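Cystathionine beta-lyase family protein, YNBB B.subtilis ortholog (Clostridium acetobutylicum, PDB 3HVY) is a putative cystathionine beta-lyase of the methionine gamma-lyase family that carries pyridoxal phosphate on a lysine and has been linked to aluminium resistance. Local coordinates at residues N116-S121 and G149-M154; D347-I352 and I377-T382; I389-D394 and G403-G408. All blocks are in the same frame, centred on the assembly; numbering follows the deposited sequence. Where two conformers were deposited one is given.

Contact 1 of 3, residues N116-S121 and G149-M154; sequences NDTMMS and GVKYKM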
ATOM      1  N   ASN D 116       4.394   8.090  42.322  1.00 31.15           N
ATOM      2  CA  ASN D 116       4.262   7.526  43.663  1.00 32.41           C
ATOM      3  C   ASN D 116       3.654   6.138  43.668  1.00 32.88           C
ATOM      4  O   ASN D 116       3.594   5.525  44.731  1.00 31.38           O
ATOM      5  CB  ASN D 116       3.515   8.426  44.649  1.00 31.03           C
ATOM      6  CG  ASN D 116       4.136   9.770  44.760  1.00 38.21           C
ATOM      7  OD1 ASN D 116       5.351   9.895  44.833  1.00 39.64           O
ATOM      8  ND2 ASN D 116       3.308  10.800  44.733  1.00 49.00           N
ATOM      9  N   ASP D 117       3.229   5.644  42.499  1.00 30.85           N
ATOM     10  CA  ASP D 117       2.805   4.268  42.372  1.00 30.44           C
ATOM     11  C   ASP D 117       4.059   3.393  42.295  1.00 30.38           C
ATOM     12  O   ASP D 117       5.129   3.854  41.911  1.00 32.73           O
ATOM     13  CB  ASP D 117       2.035   4.000  41.084  1.00 27.69           C
ATOM     14  CG  ASP D 117       0.626   4.534  41.079  1.00 36.17           C
ATOM     15  OD1 ASP D 117       0.131   4.980  42.111  1.00 29.65           O
ATOM     16  OD2 ASP D 117      -0.019   4.419  40.009  1.00 30.80           O
ATOM     17  N   THR D 118       3.924   2.136  42.710  1.00 31.17           N
ATOM     18  CA  THR D 118       4.983   1.148  42.536  1.00 30.56           C
ATOM     19  C   THR D 118       4.585   0.046  41.570  1.00 30.07           C
ATOM     20  O   THR D 118       3.471  -0.474  41.635  1.00 30.81           O
ATOM     21  CB  THR D 118       5.392   0.518  43.843  1.00 31.50           C
ATOM     22  OG1 THR D 118       5.795   1.535  44.759  1.00 28.91           O
ATOM     23  CG2 THR D 118       6.544  -0.467  43.609  1.00 28.95           C
HETATM   24  N   MSE D 119       5.506  -0.280  40.662  1.00 30.57           N
HETATM   25  CA  MSE D 119       5.407  -1.406  39.732  1.00 29.13           C
HETATM   26  C   MSE D 119       6.298  -2.527  40.280  1.00 30.03           C
HETATM   27  O   MSE D 119       7.419  -2.277  40.731  1.00 26.93           O
HETATM   28  CB  MSE D 119       5.937  -1.011  38.349  1.00 31.89           C
HETATM   29  CG  MSE D 119       6.049  -2.142  37.388  1.00 31.88           C
HETATM   30 SE   MSE D 119       6.957  -1.615  35.715  0.75 34.57          SE
HETATM   31  CE  MSE D 119       7.181  -3.438  34.960  1.00 30.91           C
HETATM   32  N   MSE D 120       5.819  -3.768  40.220  1.00 25.25           N
HETATM   33  CA  MSE D 120       6.601  -4.863  40.762  1.00 27.03           C
HETATM   34  C   MSE D 120       6.679  -6.007  39.796  1.00 26.64           C
HETATM   35  O   MSE D 120       5.641  -6.552  39.374  1.00 29.77           O
HETATM   36  CB  MSE D 120       6.058  -5.331  42.125  1.00 28.36           C
HETATM   37  CG  MSE D 120       6.902  -6.493  42.770  1.00 28.94           C
HETATM   38 SE   MSE D 120       6.421  -6.961  44.578  0.75 28.77          SE
HETATM   39  CE  MSE D 120       4.600  -7.557  44.185  1.00 22.76           C
ATOM     40  N   SER D 121       7.909  -6.329  39.402  1.00 27.50           N
ATOM     41  CA  SER D 121       8.178  -7.455  38.521  1.00 27.19           C
ATOM     42  C   SER D 121       8.391  -8.683  39.417  1.00 28.25           C
ATOM     43  O   SER D 121       9.163  -8.632  40.382  1.00 27.93           O
ATOM     44  CB  SER D 121       9.427  -7.230  37.658  1.00 29.48           C
ATOM     45  OG  SER D 121       9.189  -6.276  36.653  1.00 28.19           O
ATOM     46  N   GLY D 149       8.382   9.411  38.533  1.00 30.62           N
ATOM     47  CA  GLY D 149       8.027   9.186  39.928  1.00 30.79           C
ATOM     48  C   GLY D 149       7.494   7.813  40.253  1.00 28.73           C
ATOM     49  O   GLY D 149       7.012   7.585  41.371  1.00 30.95           O
ATOM     50  N   VAL D 150       7.579   6.903  39.301  1.00 28.89           N
ATOM     51  CA  VAL D 150       7.065   5.551  39.519  1.00 28.51           C
ATOM     52  C   VAL D 150       8.184   4.714  40.141  1.00 30.48           C
ATOM     53  O   VAL D 150       9.277   4.624  39.601  1.00 33.92           O
ATOM     54  CB  VAL D 150       6.513   4.949  38.255  1.00 29.14           C
ATOM     55  CG1 VAL D 150       5.985   3.512  38.505  1.00 26.95           C
ATOM     56  CG2 VAL D 150       5.427   5.867  37.711  1.00 26.51           C
ATOM     57  N   LYS D 151       7.900   4.141  41.302  0.50 28.24           N
ATOM     58  CA  LYS D 151       8.847   3.290  42.014  0.50 28.71           C
ATOM     59  C   LYS D 151       8.805   1.882  41.429  0.50 29.55           C
ATOM     60  O   LYS D 151       7.803   1.481  40.810  0.50 29.71           O
ATOM     61  CB  LYS D 151       8.502   3.285  43.508  0.50 26.51           C
ATOM     62  CG  LYS D 151       8.607   4.659  44.155  0.50 31.64           C
ATOM     63  CD  LYS D 151       8.047   4.673  45.589  0.50 31.94           C
ATOM     64  CE  LYS D 151       8.453   5.928  46.383  0.50 29.22           C
ATOM     65  NZ  LYS D 151       7.805   7.203  45.981  0.50 30.94           N
ATOM     66  N   TYR D 152       9.904   1.149  41.603  1.00 30.48           N
ATOM     67  CA  TYR D 152      10.067  -0.178  41.029  1.00 30.88           C
ATOM     68  C   TYR D 152      10.578  -1.187  42.038  1.00 32.69           C
ATOM     69  O   TYR D 152      11.478  -0.891  42.785  1.00 30.90           O
ATOM     70  CB  TYR D 152      11.046  -0.134  39.878  1.00 31.70           C
ATOM     71  CG  TYR D 152      11.230  -1.463  39.182  1.00 28.10           C
ATOM     72  CD1 TYR D 152      10.197  -2.032  38.500  1.00 30.38           C
ATOM     73  CD2 TYR D 152      12.466  -2.118  39.147  1.00 34.17           C
ATOM     74  CE1 TYR D 152      10.342  -3.227  37.871  1.00 29.26           C
ATOM     75  CE2 TYR D 152      12.625  -3.328  38.472  1.00 31.06           C
ATOM     76  CZ  TYR D 152      11.547  -3.877  37.830  1.00 30.99           C
ATOM     77  OH  TYR D 152      11.626  -5.086  37.112  1.00 31.57           O
ATOM     78  N   LYS D 153       9.946  -2.352  42.098  1.00 30.01           N
ATOM     79  CA  LYS D 153      10.476  -3.449  42.893  1.00 30.87           C
ATOM     80  C   LYS D 153      10.570  -4.641  41.981  1.00 32.35           C
ATOM     81  O   LYS D 153       9.734  -4.806  41.091  1.00 31.49           O
ATOM     82  CB  LYS D 153       9.599  -3.817  44.094  1.00 29.08           C
ATOM     83  CG  LYS D 153       9.581  -2.794  45.160  1.00 28.98           C
ATOM     84  CD  LYS D 153       8.591  -3.086  46.315  1.00 33.17           C
ATOM     85  CE  LYS D 153       8.951  -2.214  47.544  1.00 36.02           C
ATOM     86  NZ  LYS D 153       8.015  -2.305  48.711  1.00 29.06           N
HETATM   87  N   MSE D 154      11.540  -5.504  42.261  1.00 32.04           N
HETATM   88  CA  MSE D 154      11.700  -6.710  41.512  1.00 33.15           C
HETATM   89  C   MSE D 154      11.952  -7.900  42.434  1.00 32.16           C
HETATM   90  O   MSE D 154      12.760  -7.828  43.363  1.00 32.58           O
HETATM   91  CB  MSE D 154      12.813  -6.487  40.510  1.00 35.15           C
HETATM   92  CG  MSE D 154      12.929  -7.632  39.576  1.00 47.30           C
HETATM   93 SE   MSE D 154      14.599  -8.452  39.917  0.75 69.24          SE
HETATM   94  CE  MSE D 154      15.213  -7.124  38.667  1.00 24.27           C
TER
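Lys151 and Thr118 are paired across two parallel strands, and their side chains lie on the same face of the sheet. OG1 of Thr118 rests on CB of Lys151 at 3.5 Å. The two side chains cross obliquely. OG1 sits beside its own backbone N (chi1 -57°), and its hydrogen bond goes to Ser176. The other branch, CG2, packs over the Lys151 carbonyl and approaches CG of Lys153 at 4.1 Å. Lys153, on this same face, sends an extended chain away from the pair to salt bridges with Asp174 and Glu170.

The backbone forms a regular parallel ladder. Lys151 N donates to Asp117 O, and Lys151 O accepts from Met119 N at 2.9 Å. Lys153 repeats the pattern with Met119 O and Ser121 N. Ahead of the ladder, Asn116 N donates to Gly149 O.

Tyr152 and Ser121 meet on the other face. Ser121 OG lies at the ring edge and is 2.8 Å from Tyr152 OH, in a hydrogen bond. The same OG also bonds His181. The selenium of Met119, deposited as selenomethionine, lies obliquely beside the Tyr152 ring as a Met-aromatic contact.

The strands 118-121 and 151-154 belong to a beta-alpha-beta unit with helix 131-134. Strand 151-154 is the outermost on its side of the sheet within the chain. Strand 177-183 flanks 118-121 on its other side, and helix 164-173 packs on Met120.

Contact 2 of 3, residues D347-I352 and I377-T382; sequences DFIKGI and IMAAGT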
ATOM      1  N   ASP D 347      28.846 -20.862  14.793  1.00 35.29           N
ATOM      2  CA  ASP D 347      28.657 -21.670  13.610  1.00 36.00           C
ATOM      3  C   ASP D 347      27.189 -22.057  13.436  1.00 36.34           C
ATOM      4  O   ASP D 347      26.687 -22.087  12.325  1.00 31.32           O
ATOM      5  CB  ASP D 347      29.529 -22.926  13.662  1.00 36.83           C
ATOM      6  CG  ASP D 347      31.023 -22.640  13.361  1.00 46.08           C
ATOM      7  OD1 ASP D 347      31.383 -21.463  13.086  1.00 35.44           O
ATOM      8  OD2 ASP D 347      31.833 -23.612  13.390  1.00 41.79           O
ATOM      9  N   PHE D 348      26.507 -22.362  14.539  1.00 36.33           N
ATOM     10  CA  PHE D 348      25.121 -22.814  14.472  1.00 35.48           C
ATOM     11  C   PHE D 348      24.210 -21.672  14.004  1.00 33.74           C
ATOM     12  O   PHE D 348      23.334 -21.864  13.120  1.00 32.03           O
ATOM     13  CB  PHE D 348      24.651 -23.344  15.831  1.00 33.71           C
ATOM     14  CG  PHE D 348      23.223 -23.848  15.816  1.00 32.27           C
ATOM     15  CD1 PHE D 348      22.961 -25.175  15.494  1.00 33.17           C
ATOM     16  CD2 PHE D 348      22.160 -23.006  16.146  1.00 35.24           C
ATOM     17  CE1 PHE D 348      21.640 -25.664  15.477  1.00 31.36           C
ATOM     18  CE2 PHE D 348      20.841 -23.472  16.126  1.00 36.86           C
ATOM     19  CZ  PHE D 348      20.595 -24.814  15.798  1.00 32.63           C
ATOM     20  N   ILE D 349      24.424 -20.499  14.600  1.00 35.25           N
ATOM     21  CA  ILE D 349      23.639 -19.293  14.282  1.00 34.34           C
ATOM     22  C   ILE D 349      23.872 -18.862  12.846  1.00 34.94           C
ATOM     23  O   ILE D 349      22.900 -18.614  12.109  1.00 31.28           O
ATOM     24  CB  ILE D 349      23.859 -18.173  15.307  1.00 37.38           C
ATOM     25  CG1 ILE D 349      23.273 -18.660  16.663  1.00 39.75           C
ATOM     26  CG2 ILE D 349      23.144 -16.901  14.907  1.00 29.28           C
ATOM     27  CD1 ILE D 349      23.062 -17.620  17.677  1.00 41.91           C
ATOM     28  N   LYS D 350      25.127 -18.858  12.416  1.00 33.42           N
ATOM     29  CA  LYS D 350      25.438 -18.567  11.016  1.00 36.94           C
ATOM     30  C   LYS D 350      24.766 -19.578  10.067  1.00 36.07           C
ATOM     31  O   LYS D 350      24.309 -19.223   8.968  1.00 33.86           O
ATOM     32  CB  LYS D 350      26.945 -18.543  10.787  1.00 36.70           C
ATOM     33  CG  LYS D 350      27.653 -17.298  11.316  1.00 37.17           C
ATOM     34  CD  LYS D 350      29.193 -17.474  11.144  1.00 47.39           C
ATOM     35  CE  LYS D 350      30.018 -16.207  11.390  1.00 58.61           C
ATOM     36  NZ  LYS D 350      30.436 -15.449  10.131  1.00 63.41           N
ATOM     37  N   GLY D 351      24.684 -20.826  10.486  1.00 35.27           N
ATOM     38  CA  GLY D 351      24.045 -21.839   9.675  1.00 32.17           C
ATOM     39  C   GLY D 351      22.567 -21.547   9.522  1.00 34.89           C
ATOM     40  O   GLY D 351      22.011 -21.760   8.449  1.00 32.26           O
ATOM     41  N   ILE D 352      21.937 -21.033  10.585  1.00 32.35           N
ATOM     42  CA  ILE D 352      20.532 -20.668  10.529  1.00 33.94           C
ATOM     43  C   ILE D 352      20.343 -19.580   9.480  1.00 33.57           C
ATOM     44  O   ILE D 352      19.456 -19.671   8.651  1.00 30.43           O
ATOM     45  CB  ILE D 352      19.960 -20.224  11.902  1.00 30.49           C
ATOM     46  CG1 ILE D 352      19.908 -21.420  12.856  1.00 32.55           C
ATOM     47  CG2 ILE D 352      18.488 -19.640  11.741  1.00 32.50           C
ATOM     48  CD1 ILE D 352      19.011 -22.577  12.430  1.00 30.06           C
ATOM     49  N   ILE D 377      24.762 -12.016  18.677  1.00 42.49           N
ATOM     50  CA  ILE D 377      24.845 -12.468  17.279  1.00 39.94           C
ATOM     51  C   ILE D 377      23.466 -12.930  16.931  1.00 40.61           C
ATOM     52  O   ILE D 377      22.770 -13.505  17.792  1.00 38.89           O
ATOM     53  CB  ILE D 377      25.911 -13.602  17.034  1.00 40.85           C
ATOM     54  CG1 ILE D 377      25.997 -13.935  15.539  1.00 42.41           C
ATOM     55  CG2 ILE D 377      25.612 -14.900  17.783  1.00 39.20           C
ATOM     56  CD1 ILE D 377      27.093 -14.901  15.155  1.00 43.13           C
HETATM   57  N   MSE D 378      23.050 -12.664  15.690  1.00 39.06           N
HETATM   58  CA  MSE D 378      21.705 -12.949  15.248  1.00 41.00           C
HETATM   59  C   MSE D 378      21.643 -13.455  13.823  1.00 39.08           C
HETATM   60  O   MSE D 378      22.378 -12.977  12.958  1.00 39.65           O
HETATM   61  CB  MSE D 378      20.869 -11.688  15.272  1.00 39.25           C
HETATM   62  CG  MSE D 378      20.879 -10.943  16.596  1.00 60.41           C
HETATM   63 SE   MSE D 378      19.818  -9.311  16.450  0.75 80.44          SE
HETATM   64  CE  MSE D 378      18.467  -9.884  14.974  1.00 63.61           C
ATOM     65  N   ALA D 379      20.734 -14.401  13.610  1.00 36.26           N
ATOM     66  CA  ALA D 379      20.321 -14.854  12.288  1.00 33.23           C
ATOM     67  C   ALA D 379      18.944 -14.251  12.146  1.00 35.01           C
ATOM     68  O   ALA D 379      18.078 -14.478  13.019  1.00 32.66           O
ATOM     69  CB  ALA D 379      20.255 -16.398  12.230  1.00 28.46           C
ATOM     70  N   ALA D 380      18.735 -13.467  11.077  1.00 33.34           N
ATOM     71  CA  ALA D 380      17.491 -12.700  10.881  1.00 35.71           C
ATOM     72  C   ALA D 380      17.078 -12.538   9.389  1.00 35.87           C
ATOM     73  O   ALA D 380      16.670 -11.461   8.944  1.00 37.95           O
ATOM     74  CB  ALA D 380      17.608 -11.292  11.597  1.00 35.13           C
ATOM     75  N   GLY D 381      17.155 -13.632   8.644  1.00 32.15           N
ATOM     76  CA  GLY D 381      16.843 -13.652   7.211  1.00 34.05           C
ATOM     77  C   GLY D 381      15.383 -13.898   6.962  1.00 33.79           C
ATOM     78  O   GLY D 381      14.968 -14.993   6.582  1.00 36.30           O
ATOM     79  N   THR D 382      14.595 -12.834   7.105  1.00 31.97           N
ATOM     80  CA  THR D 382      13.130 -12.939   7.154  1.00 31.68           C
ATOM     81  C   THR D 382      12.451 -11.953   6.174  1.00 30.58           C
ATOM     82  O   THR D 382      13.054 -11.027   5.676  1.00 30.57           O
ATOM     83  CB  THR D 382      12.707 -12.691   8.628  1.00 34.88           C
ATOM     84  OG1 THR D 382      13.171 -11.410   9.046  1.00 33.05           O
ATOM     85  CG2 THR D 382      13.383 -13.693   9.606  1.00 28.44           C
TER
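Ile349 of the helix meets Ile377 and Ala379 of the strand, and the contact is made by aliphatic side chains, with no hydrogen bond across it. CD1 of Ile349 touches CG2 of Ile377 at 3.7 Å. The two isoleucine side chains slide past each other in opposite directions. The other branch of Ile349, CG2, reaches the strand backbone and lies 3.7 Å from Ala379 N. CG2 is anti to the Ile349 N. CG1 lies beside that N (chi1 -66°), and chi2 (-164°) extends CD1 from it to Ile377.

Ala379 sits close to the helix. Its CB is 3.5 Å from Ile349 O and 3.7 Å from Ile352 CG2. The small methyl therefore packs against both the helix backbone and the next turn.

Further out, Ile346 of the same helix also packs on Ile377. Ile352 and Phe348 reach Ala421 of helix 411-422. Gln353 OE1 accepts from Ala380 N just past the strand, a polar tie between these elements. Backbone bonds from Ile377 to Ala395 and from Ala379 to Ala393 hold the strand in its sheet.

The axes of 347-352 and 377-379 come within 7.2 Å and their directions differ by 30°. This is helix-on-sheet packing: helix 342-354 lies on one face of the antiparallel sheet at strand 376-379, the outermost on its side within this chain. A helix-backed antiparallel sheet of this kind is a feature of the C-terminal domain of fold-type I pyridoxal phosphate enzymes.

Contact 3 of 3, residues I389-D394 and G403-G408; sequences IELSAD and GYLQGG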
ATOM      1  N   ILE D 389       8.434 -14.852  14.377  1.00 31.73           N
ATOM      2  CA  ILE D 389       7.687 -16.045  14.080  1.00 30.64           C
ATOM      3  C   ILE D 389       8.342 -16.724  12.840  1.00 30.06           C
ATOM      4  O   ILE D 389       8.050 -17.883  12.507  1.00 32.31           O
ATOM      5  CB  ILE D 389       6.193 -15.709  13.862  1.00 32.94           C
ATOM      6  CG1 ILE D 389       5.310 -16.952  13.760  1.00 33.86           C
ATOM      7  CG2 ILE D 389       6.033 -14.782  12.631  1.00 29.68           C
ATOM      8  CD1 ILE D 389       5.410 -17.912  14.945  1.00 32.11           C
ATOM      9  N   GLU D 390       9.191 -15.998  12.139  1.00 28.25           N
ATOM     10  CA  GLU D 390       9.977 -16.575  11.051  1.00 26.96           C
ATOM     11  C   GLU D 390      11.242 -17.141  11.642  1.00 28.23           C
ATOM     12  O   GLU D 390      11.751 -16.614  12.642  1.00 29.02           O
ATOM     13  CB  GLU D 390      10.353 -15.548   9.993  1.00 31.01           C
ATOM     14  CG  GLU D 390       9.225 -14.804   9.402  1.00 32.70           C
ATOM     15  CD  GLU D 390       9.597 -13.951   8.189  1.00 38.96           C
ATOM     16  OE1 GLU D 390      10.364 -14.431   7.277  1.00 34.69           O
ATOM     17  OE2 GLU D 390       9.057 -12.798   8.126  1.00 33.28           O
ATOM     18  N   LEU D 391      11.797 -18.154  10.988  1.00 29.71           N
ATOM     19  CA  LEU D 391      12.982 -18.839  11.462  1.00 31.27           C
ATOM     20  C   LEU D 391      14.093 -17.831  11.709  1.00 31.47           C
ATOM     21  O   LEU D 391      14.534 -17.090  10.807  1.00 30.32           O
ATOM     22  CB  LEU D 391      13.466 -19.929  10.492  1.00 30.82           C
ATOM     23  CG  LEU D 391      14.624 -20.789  11.010  1.00 35.49           C
ATOM     24  CD1 LEU D 391      14.218 -21.605  12.250  1.00 33.55           C
ATOM     25  CD2 LEU D 391      15.212 -21.678   9.928  1.00 29.78           C
ATOM     26  N   SER D 392      14.545 -17.824  12.941  1.00 29.68           N
ATOM     27  CA  SER D 392      15.612 -16.884  13.373  1.00 30.26           C
ATOM     28  C   SER D 392      16.310 -17.414  14.627  1.00 32.05           C
ATOM     29  O   SER D 392      15.876 -18.380  15.223  1.00 32.14           O
ATOM     30  CB  SER D 392      14.958 -15.543  13.660  1.00 31.10           C
ATOM     31  OG  SER D 392      13.788 -15.694  14.500  1.00 37.83           O
ATOM     32  N   ALA D 393      17.421 -16.801  15.022  1.00 31.26           N
ATOM     33  CA  ALA D 393      18.160 -17.261  16.177  1.00 31.09           C
ATOM     34  C   ALA D 393      19.028 -16.105  16.643  1.00 33.41           C
ATOM     35  O   ALA D 393      19.364 -15.205  15.869  1.00 32.11           O
ATOM     36  CB  ALA D 393      19.027 -18.424  15.818  1.00 27.56           C
ATOM     37  N   ASP D 394      19.378 -16.127  17.916  1.00 33.56           N
ATOM     38  CA  ASP D 394      20.233 -15.092  18.501  1.00 34.21           C
ATOM     39  C   ASP D 394      20.864 -15.578  19.776  1.00 35.87           C
ATOM     40  O   ASP D 394      20.417 -16.573  20.361  1.00 36.96           O
ATOM     41  CB  ASP D 394      19.461 -13.799  18.764  1.00 37.44           C
ATOM     42  CG  ASP D 394      18.117 -14.033  19.444  1.00 46.72           C
ATOM     43  OD1 ASP D 394      17.103 -14.301  18.755  1.00 65.99           O
ATOM     44  OD2 ASP D 394      18.065 -13.898  20.670  1.00 52.42           O
ATOM     45  N   GLY D 403      22.408 -20.777  22.877  1.00 32.24           N
ATOM     46  CA  GLY D 403      21.789 -20.120  21.755  1.00 29.88           C
ATOM     47  C   GLY D 403      20.286 -20.273  21.768  1.00 34.74           C
ATOM     48  O   GLY D 403      19.741 -21.285  22.271  1.00 31.38           O
ATOM     49  N   TYR D 404      19.607 -19.305  21.153  1.00 32.96           N
ATOM     50  CA  TYR D 404      18.161 -19.289  21.187  1.00 32.62           C
ATOM     51  C   TYR D 404      17.615 -19.279  19.787  1.00 34.56           C
ATOM     52  O   TYR D 404      17.925 -18.378  19.023  1.00 36.90           O
ATOM     53  CB  TYR D 404      17.671 -18.087  21.983  1.00 32.95           C
ATOM     54  CG  TYR D 404      18.267 -18.033  23.369  1.00 31.31           C
ATOM     55  CD1 TYR D 404      17.621 -18.582  24.458  1.00 33.31           C
ATOM     56  CD2 TYR D 404      19.487 -17.453  23.575  1.00 28.43           C
ATOM     57  CE1 TYR D 404      18.202 -18.533  25.724  1.00 29.25           C
ATOM     58  CE2 TYR D 404      20.058 -17.420  24.802  1.00 33.59           C
ATOM     59  CZ  TYR D 404      19.410 -17.965  25.882  1.00 32.83           C
ATOM     60  OH  TYR D 404      20.003 -17.922  27.152  1.00 31.69           O
ATOM     61  N   LEU D 405      16.821 -20.302  19.469  1.00 32.63           N
ATOM     62  CA  LEU D 405      16.197 -20.480  18.167  1.00 34.18           C
ATOM     63  C   LEU D 405      14.709 -20.283  18.323  1.00 34.13           C
ATOM     64  O   LEU D 405      14.119 -20.704  19.300  1.00 33.63           O
ATOM     65  CB  LEU D 405      16.443 -21.909  17.648  1.00 38.17           C
ATOM     66  CG  LEU D 405      15.800 -22.267  16.299  1.00 45.10           C
ATOM     67  CD1 LEU D 405      16.761 -21.936  15.212  1.00 46.20           C
ATOM     68  CD2 LEU D 405      15.406 -23.715  16.175  1.00 49.75           C
ATOM     69  N   GLN D 406      14.108 -19.582  17.388  1.00 28.16           N
ATOM     70  CA  GLN D 406      12.660 -19.473  17.366  1.00 32.18           C
ATOM     71  C   GLN D 406      12.130 -19.234  15.984  1.00 33.57           C
ATOM     72  O   GLN D 406      12.813 -18.695  15.136  1.00 36.41           O
ATOM     73  CB  GLN D 406      12.112 -18.395  18.280  1.00 32.15           C
ATOM     74  CG  GLN D 406      12.475 -17.015  17.925  1.00 41.84           C
ATOM     75  CD  GLN D 406      13.836 -16.693  18.372  1.00 48.92           C
ATOM     76  OE1 GLN D 406      14.172 -16.895  19.535  1.00 51.90           O
ATOM     77  NE2 GLN D 406      14.658 -16.219  17.459  1.00 54.91           N
ATOM     78  N   GLY D 407      10.908 -19.691  15.760  1.00 32.76           N
ATOM     79  CA  GLY D 407      10.209 -19.405  14.535  1.00 32.05           C
ATOM     80  C   GLY D 407      10.327 -20.472  13.494  1.00 32.74           C
ATOM     81  O   GLY D 407      11.029 -21.437  13.671  1.00 30.51           O
ATOM     82  N   GLY D 408       9.599 -20.249  12.414  1.00 29.37           N
ATOM     83  CA  GLY D 408       9.526 -21.113  11.278  1.00 34.84           C
ATOM     84  C   GLY D 408       8.115 -21.033  10.706  1.00 33.20           C
ATOM     85  O   GLY D 408       7.155 -21.580  11.295  1.00 33.78           O
TER
HETATM   86  O   HOH W   1      15.328 -15.277  21.321  1.00 43.57           O
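Ser392 and Gln406 face each other in a beta hairpin made by strands 392-396 and 402-406. They form an antiparallel hydrogen-bonded pair. Ser392 N donates to Gln406 O, and Gln406 N returns a bond to Ser392 O at 3.0 Å.

The side chains add a further link. NE2 of Gln406 donates to Ser392 OG at 3.1 Å in a nearly straight bond (176°), and OG lies in the amide plane. CG of Gln406 stands between its backbone N and carbonyl carbon (chi1 65°), and a bend at chi2 turns the amide toward the partner strand. The same NE2 makes a weak bond to Asp394 OD1 at 3.4 Å. The Asp394 and Gln406 side chains cross at about a right angle, with carboxylate and amide planes 20° apart. A water lies 2.7 Å from Gln406 OE1 and also meets Asp394 OD2. That carboxylate oxygen is bonded to Tyr188 OH as well.

Asp394 and Tyr404 form the next hydrogen-bonded pair. Asp394 O lies at the edge of the Tyr404 ring, in its plane. Tyr404 OH bonds to Gly189 O.

Between these pairs, Ala393 and Leu405 point to the other face. Leu405 CD1 meets Leu391 CD1 at 3.9 Å. Beyond the strands, Gly408 N donates to Ile389 O at 2.8 Å. Gly407 CA lies 3.3 Å from Ile389 O, so the two segments pack backbone to backbone here.

Strand 376-379 flanks 392-396, and strand 334-338 flanks 402-406. Leu405 packs on helices 287-317 and 411-422, and Ile389 also touches helix 287-317.

Overall arrangement
Contacts 2 and 3 share one antiparallel sheet and lie on the same side of the chain's centre, their own centres about 8 Å apart. They touch because strands 376-379 and 392-396 are neighbours in that sheet. Contact 1 belongs to the other, mixed sheet. Its nearest atoms are about 16 Å from contact 3, and it is only partly buried, with two lysines on one face of a strand that is outermost within this chain. Contacts 2 and 3 are buried. Contacts 1 and 3 both join neighbouring strands, parallel in the first and antiparallel in the second, so backbone hydrogen bonds dominate. Contact 2 sets a helix on a strand and rests on aliphatic packing, with no hydrogen bond across its two segments.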